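Local coordinates for vacuolar aminopeptidase 1 (Saccharomyces cerevisiae, PDB 5JGF), which removes N-terminal amino acids, preferably neutral or hydrophobic ones, from peptides in the yeast vacuole as a zinc-dependent, dodecameric M18 aminopeptidase, at the interface of chains A and B. Residues are numbered along the deposited sequence; one frame, centred on the assembly and turned at random. Chains: chain A/B, Vacuolar aminopeptidase 1.

Contact 1: the interface of chains A and B. Residues chain A 257, 435-436, 441-443; chain B 129, 162, 164.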
loop_
_atom_site.group_PDB
_atom_site.type_symbol
_atom_site.label_atom_id
_atom_site.label_comp_id
_atom_site.label_asym_id
_atom_site.label_seq_id
_atom_site.Cartn_x
_atom_site.Cartn_y
_atom_site.Cartn_z
ATOM N N PHE A 257 -11.301 -2.738 44.867
ATOM C CA PHE A 257 -11.645 -2.114 43.595
ATOM C C PHE A 257 -12.181 -0.725 43.895
ATOM O O PHE A 257 -13.109 -0.574 44.686
ATOM C CB PHE A 257 -12.728 -2.918 42.862
ATOM C CG PHE A 257 -12.397 -4.376 42.673
ATOM C CD1 PHE A 257 -11.092 -4.787 42.436
ATOM C CD2 PHE A 257 -13.407 -5.336 42.683
ATOM C CE1 PHE A 257 -10.795 -6.133 42.208
ATOM C CE2 PHE A 257 -13.122 -6.681 42.454
ATOM C CZ PHE A 257 -11.814 -7.080 42.216
ATOM N N LEU A 435 -3.297 -2.128 39.818
ATOM C CA LEU A 435 -3.628 -2.626 38.489
ATOM C C LEU A 435 -4.474 -1.557 37.807
ATOM O O LEU A 435 -5.087 -0.718 38.475
ATOM C CB LEU A 435 -4.473 -3.900 38.580
ATOM C CG LEU A 435 -3.843 -5.240 38.946
ATOM C CD1 LEU A 435 -4.951 -6.261 39.189
ATOM C CD2 LEU A 435 -2.924 -5.702 37.820
ATOM N N SER A 436 -4.492 -1.587 36.479
ATOM C CA SER A 436 -5.319 -0.679 35.691
ATOM C C SER A 436 -5.178 0.805 36.000
ATOM O O SER A 436 -6.178 1.523 36.077
ATOM C CB SER A 436 -6.783 -1.090 35.851
ATOM O OG SER A 436 -6.920 -2.496 35.732
ATOM N N ARG A 441 -11.914 2.831 36.988
ATOM C CA ARG A 441 -12.040 2.008 38.191
ATOM C C ARG A 441 -10.868 1.034 38.227
ATOM O O ARG A 441 -10.799 0.093 37.430
ATOM C CB ARG A 441 -13.371 1.243 38.195
ATOM C CG ARG A 441 -13.694 0.549 39.530
ATOM C CD ARG A 441 -15.096 -0.058 39.505
ATOM N NE ARG A 441 -15.479 -0.730 40.751
ATOM C CZ ARG A 441 -15.830 -0.110 41.875
ATOM N NH1 ARG A 441 -16.168 -0.816 42.945
ATOM N NH2 ARG A 441 -15.845 1.216 41.936
ATOM N N ALA A 442 -9.944 1.269 39.156
ATOM C CA ALA A 442 -8.751 0.443 39.275
ATOM C C ALA A 442 -8.810 -0.569 40.413
ATOM O O ALA A 442 -9.855 -0.772 41.035
ATOM C CB ALA A 442 -7.521 1.340 39.432
ATOM N N ALA A 443 -7.672 -1.202 40.684
ATOM C CA ALA A 443 -7.598 -2.199 41.741
ATOM C C ALA A 443 -6.211 -2.316 42.354
ATOM O O ALA A 443 -5.200 -2.046 41.706
ATOM C CB ALA A 443 -8.031 -3.559 41.196
ATOM N N ASP B 129 -12.451 -3.840 33.808
ATOM C CA ASP B 129 -12.548 -3.056 35.029
ATOM C C ASP B 129 -13.964 -2.903 35.568
ATOM O O ASP B 129 -14.368 -1.824 36.003
ATOM C CB ASP B 129 -11.907 -1.689 34.787
ATOM C CG ASP B 129 -10.470 -1.809 34.301
ATOM O OD1 ASP B 129 -9.878 -2.895 34.484
ATOM O OD2 ASP B 129 -9.928 -0.830 33.748
ATOM N N ARG B 162 -12.481 -9.811 38.243
ATOM C CA ARG B 162 -12.429 -8.576 37.486
ATOM C C ARG B 162 -11.404 -8.770 36.368
ATOM O O ARG B 162 -10.355 -9.381 36.581
ATOM C CB ARG B 162 -12.026 -7.437 38.441
ATOM C CG ARG B 162 -11.638 -6.110 37.801
ATOM C CD ARG B 162 -11.237 -5.131 38.906
ATOM N NE ARG B 162 -10.839 -3.822 38.398
ATOM C CZ ARG B 162 -9.716 -3.595 37.727
ATOM N NH1 ARG B 162 -8.872 -4.590 37.485
ATOM N NH2 ARG B 162 -9.451 -2.381 37.271
ATOM N N PRO B 164 -8.804 -7.082 34.374
ATOM C CA PRO B 164 -7.963 -5.884 34.422
ATOM C C PRO B 164 -7.416 -5.307 33.128
ATOM O O PRO B 164 -6.719 -5.983 32.375
ATOM C CB PRO B 164 -6.844 -6.308 35.364
ATOM C CG PRO B 164 -6.615 -7.728 34.941
ATOM C CD PRO B 164 -8.034 -8.276 34.776
#
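B:Arg162 reaches across the dimer contact against A:Phe257, and its aliphatic stem and charged head do separate work. Its CD methylene lies over one face of the phenyl ring, offset toward the rim and 3.5 Å from A:Phe257 CE1, while CB touches the ring at CZ. The two side chains run past each other in opposite directions; the ring covers the CD methylene, and the guanidinium passes beyond it, the two planes 29° apart. B:Arg162 has CG anti to its backbone N (chi1 168°) and stays extended as far as NE, which carries the head past the ring and in among chain A backbone and side-chain oxygens.

The guanidinium is itself held flat between two layers. On one face sits the methyl group of A:Ala443, from strand 442-445, centred above the plane with CB 3.9 Å from B:Arg162 CZ; on the other lies the backbone of B:Asp129, its CA toward the rim. B:Pro164 flanks the same region, its CB near the hydroxyl of A:Ser436.

At the polar rim B:Arg162 NH2 serves two acceptors of chain A. It donates to the backbone oxygen A:Arg441 O at 2.8 Å, lying in the carbonyl plane on a lone pair, and to A:Ser436 OG at 3.0 Å; both acceptors lie close to the guanidinium plane. NH2 also forms a salt bridge of 2.9 Å with OD1 of B:Asp129 in its own chain, a carboxylate that also touches chain A and probably steadies the arginine head and offsets its charge. The arrangement illustrates how an interfacial arginine can be braced by a carboxylate of its own subunit while it binds the neighbour. The serine closes the triangle: A:Ser436 OG donates to B:Asp129 OD1 at 3.2 Å, approaching from above the carboxylate plane, 43° out of it.

Contact 2: the interface of chains A and B. Residues chain A 108-109, 111, 113, 187; chain B 349, 351-352.
B:Pro351 is the apolar wedge of this contact, which sets a loop of chain B against loop and strand residues of chain A. Its CD lies over the centre of the A:Tyr111 ring, 3.9 Å from the centroid, in a CH-pi contact, and the two side chains cross at about a right angle. CG of the proline meets the CD methylene of A:Arg113 and, at 4.0 Å, CG2 of A:Val187, while CB packs on the methyl group of A:Ala108.

Beside the proline, B:Tyr349 turns the edge of its ring to A:Tyr111, whose CD2 lies in that ring's plane. A:Glu109 CG sits above the rim of the B:Tyr349 ring, 3.4 Å from CE2, and the carboxylate plane stands 76° from the ring. A bend at chi2 (-55°) in A:Glu109 turns the acid group away while the methylenes stay against the tyrosine.

Polar closure comes at two ends. The phenol A:Tyr111 OH hydrogen-bonds the backbone oxygen B:Tyr349 O at 2.7 Å, tying the aromatic that caps the proline to the same partner loop. At the other end, A:Arg113 runs antiparallel to B:Asn352 and bends at chi3 (-61°), which brings NH1 to the amide oxygen OD1 of B:Asn352 at 2.8 Å. The bond lies in the carbonyl plane and almost in the guanidinium plane, and the two flat groups are nearly coplanar. With A:Arg113 cut back to alanine, NH1 and the CD methylene are gone; the B:Asn352 amide would probably be freer to turn and a gap would be likely to open beside CG of B:Pro351. As a worked case, one arginine serves both regimes, its stem apolar and its head polar. A water extends the rim, standing 3.0 Å from A:Arg113 NH1 and 2.8 Å from the backbone oxygen B:Pro351 O.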
loop_
_atom_site.group_PDB
_atom_site.type_symbol
_atom_site.label_atom_id
_atom_site.label_comp_id
_atom_site.label_asym_id
_atom_site.label_seq_id
_atom_site.Cartn_x
_atom_site.Cartn_y
_atom_site.Cartn_z
ATOM N N ALA A 108 -30.689 17.995 21.947
ATOM C CA ALA A 108 -30.555 17.276 20.686
ATOM C C ALA A 108 -31.666 16.241 20.645
ATOM O O ALA A 108 -31.594 15.221 21.326
ATOM C CB ALA A 108 -29.196 16.600 20.616
ATOM N N GLU A 109 -32.690 16.517 19.841
ATOM C CA GLU A 109 -33.851 15.642 19.726
ATOM C C GLU A 109 -34.465 15.420 21.107
ATOM O O GLU A 109 -35.012 14.354 21.392
ATOM C CB GLU A 109 -33.472 14.291 19.105
ATOM C CG GLU A 109 -32.959 14.350 17.669
ATOM C CD GLU A 109 -33.909 15.057 16.709
ATOM O OE1 GLU A 109 -35.142 14.973 16.891
ATOM O OE2 GLU A 109 -33.413 15.684 15.752
ATOM N N TYR A 111 -32.777 15.459 24.040
ATOM C CA TYR A 111 -31.764 15.074 25.019
ATOM C C TYR A 111 -30.941 16.238 25.538
ATOM O O TYR A 111 -30.487 17.082 24.767
ATOM C CB TYR A 111 -30.799 14.059 24.409
ATOM C CG TYR A 111 -31.316 12.646 24.334
ATOM C CD1 TYR A 111 -31.159 11.769 25.407
ATOM C CD2 TYR A 111 -31.921 12.168 23.172
ATOM C CE1 TYR A 111 -31.581 10.443 25.321
ATOM C CE2 TYR A 111 -32.347 10.847 23.075
ATOM C CZ TYR A 111 -32.170 9.991 24.150
ATOM O OH TYR A 111 -32.548 8.674 24.040
ATOM N N ARG A 113 -27.536 17.557 27.209
ATOM C CA ARG A 113 -26.137 17.153 27.269
ATOM C C ARG A 113 -25.320 18.329 27.777
ATOM O O ARG A 113 -25.760 19.473 27.691
ATOM C CB ARG A 113 -25.624 16.761 25.875
ATOM C CG ARG A 113 -26.245 15.495 25.295
ATOM C CD ARG A 113 -25.651 15.180 23.923
ATOM N NE ARG A 113 -25.907 16.242 22.951
ATOM C CZ ARG A 113 -25.391 16.277 21.725
ATOM N NH1 ARG A 113 -24.584 15.307 21.310
ATOM N NH2 ARG A 113 -25.667 17.290 20.916
ATOM N N VAL A 187 -24.675 12.619 28.632
ATOM C CA VAL A 187 -26.101 12.874 28.484
ATOM C C VAL A 187 -26.579 13.094 29.914
ATOM O O VAL A 187 -26.361 12.248 30.781
ATOM C CB VAL A 187 -26.824 11.661 27.863
ATOM C CG1 VAL A 187 -28.333 11.858 27.922
ATOM C CG2 VAL A 187 -26.373 11.489 26.422
ATOM N N TYR B 349 -32.759 6.659 20.528
ATOM C CA TYR B 349 -31.910 7.586 19.800
ATOM C C TYR B 349 -30.731 7.941 20.711
ATOM O O TYR B 349 -30.927 8.234 21.889
ATOM C CB TYR B 349 -32.694 8.860 19.476
ATOM C CG TYR B 349 -31.905 9.921 18.740
ATOM C CD1 TYR B 349 -31.645 9.802 17.375
ATOM C CD2 TYR B 349 -31.432 11.054 19.404
ATOM C CE1 TYR B 349 -30.939 10.784 16.687
ATOM C CE2 TYR B 349 -30.722 12.044 18.723
ATOM C CZ TYR B 349 -30.481 11.900 17.365
ATOM O OH TYR B 349 -29.788 12.870 16.678
ATOM N N PRO B 351 -28.053 10.693 20.956
ATOM C CA PRO B 351 -27.686 12.011 20.429
ATOM C C PRO B 351 -26.247 12.203 19.970
ATOM O O PRO B 351 -25.962 13.127 19.208
ATOM C CB PRO B 351 -28.065 12.955 21.571
ATOM C CG PRO B 351 -27.809 12.125 22.781
ATOM C CD PRO B 351 -28.398 10.785 22.389
ATOM N N ASN B 352 -25.347 11.335 20.419
ATOM C CA ASN B 352 -23.944 11.456 20.043
ATOM C C ASN B 352 -23.602 10.746 18.735
ATOM O O ASN B 352 -22.488 10.877 18.227
ATOM C CB ASN B 352 -23.050 10.942 21.174
ATOM C CG ASN B 352 -23.240 11.733 22.457
ATOM O OD1 ASN B 352 -23.670 12.882 22.419
ATOM N ND2 ASN B 352 -22.911 11.129 23.591
HETATM O O HOH W 1 -24.126 15.061 18.326
#

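Contacts 1 and 2 belong to one two-fold interface, the centres of their C-alpha atoms about 30 Å apart, and share no residue. In contact 1 chain A offers strands 255-258 and 442-445 with the loop before the latter; in contact 2, the 108-113 segment and strand 187-189. Chain B gives loop residues to both: B:Asp129, B:Arg162 and B:Pro164 in contact 1, B:Tyr349, B:Pro351 and B:Asn352 in contact 2. Symmetry repeats each with the chains exchanged. Such separated anchor points are likely to resist rocking of one subunit against the other. The enzyme is a homododecamer, and this pairing is part of its tetrahedral assembly.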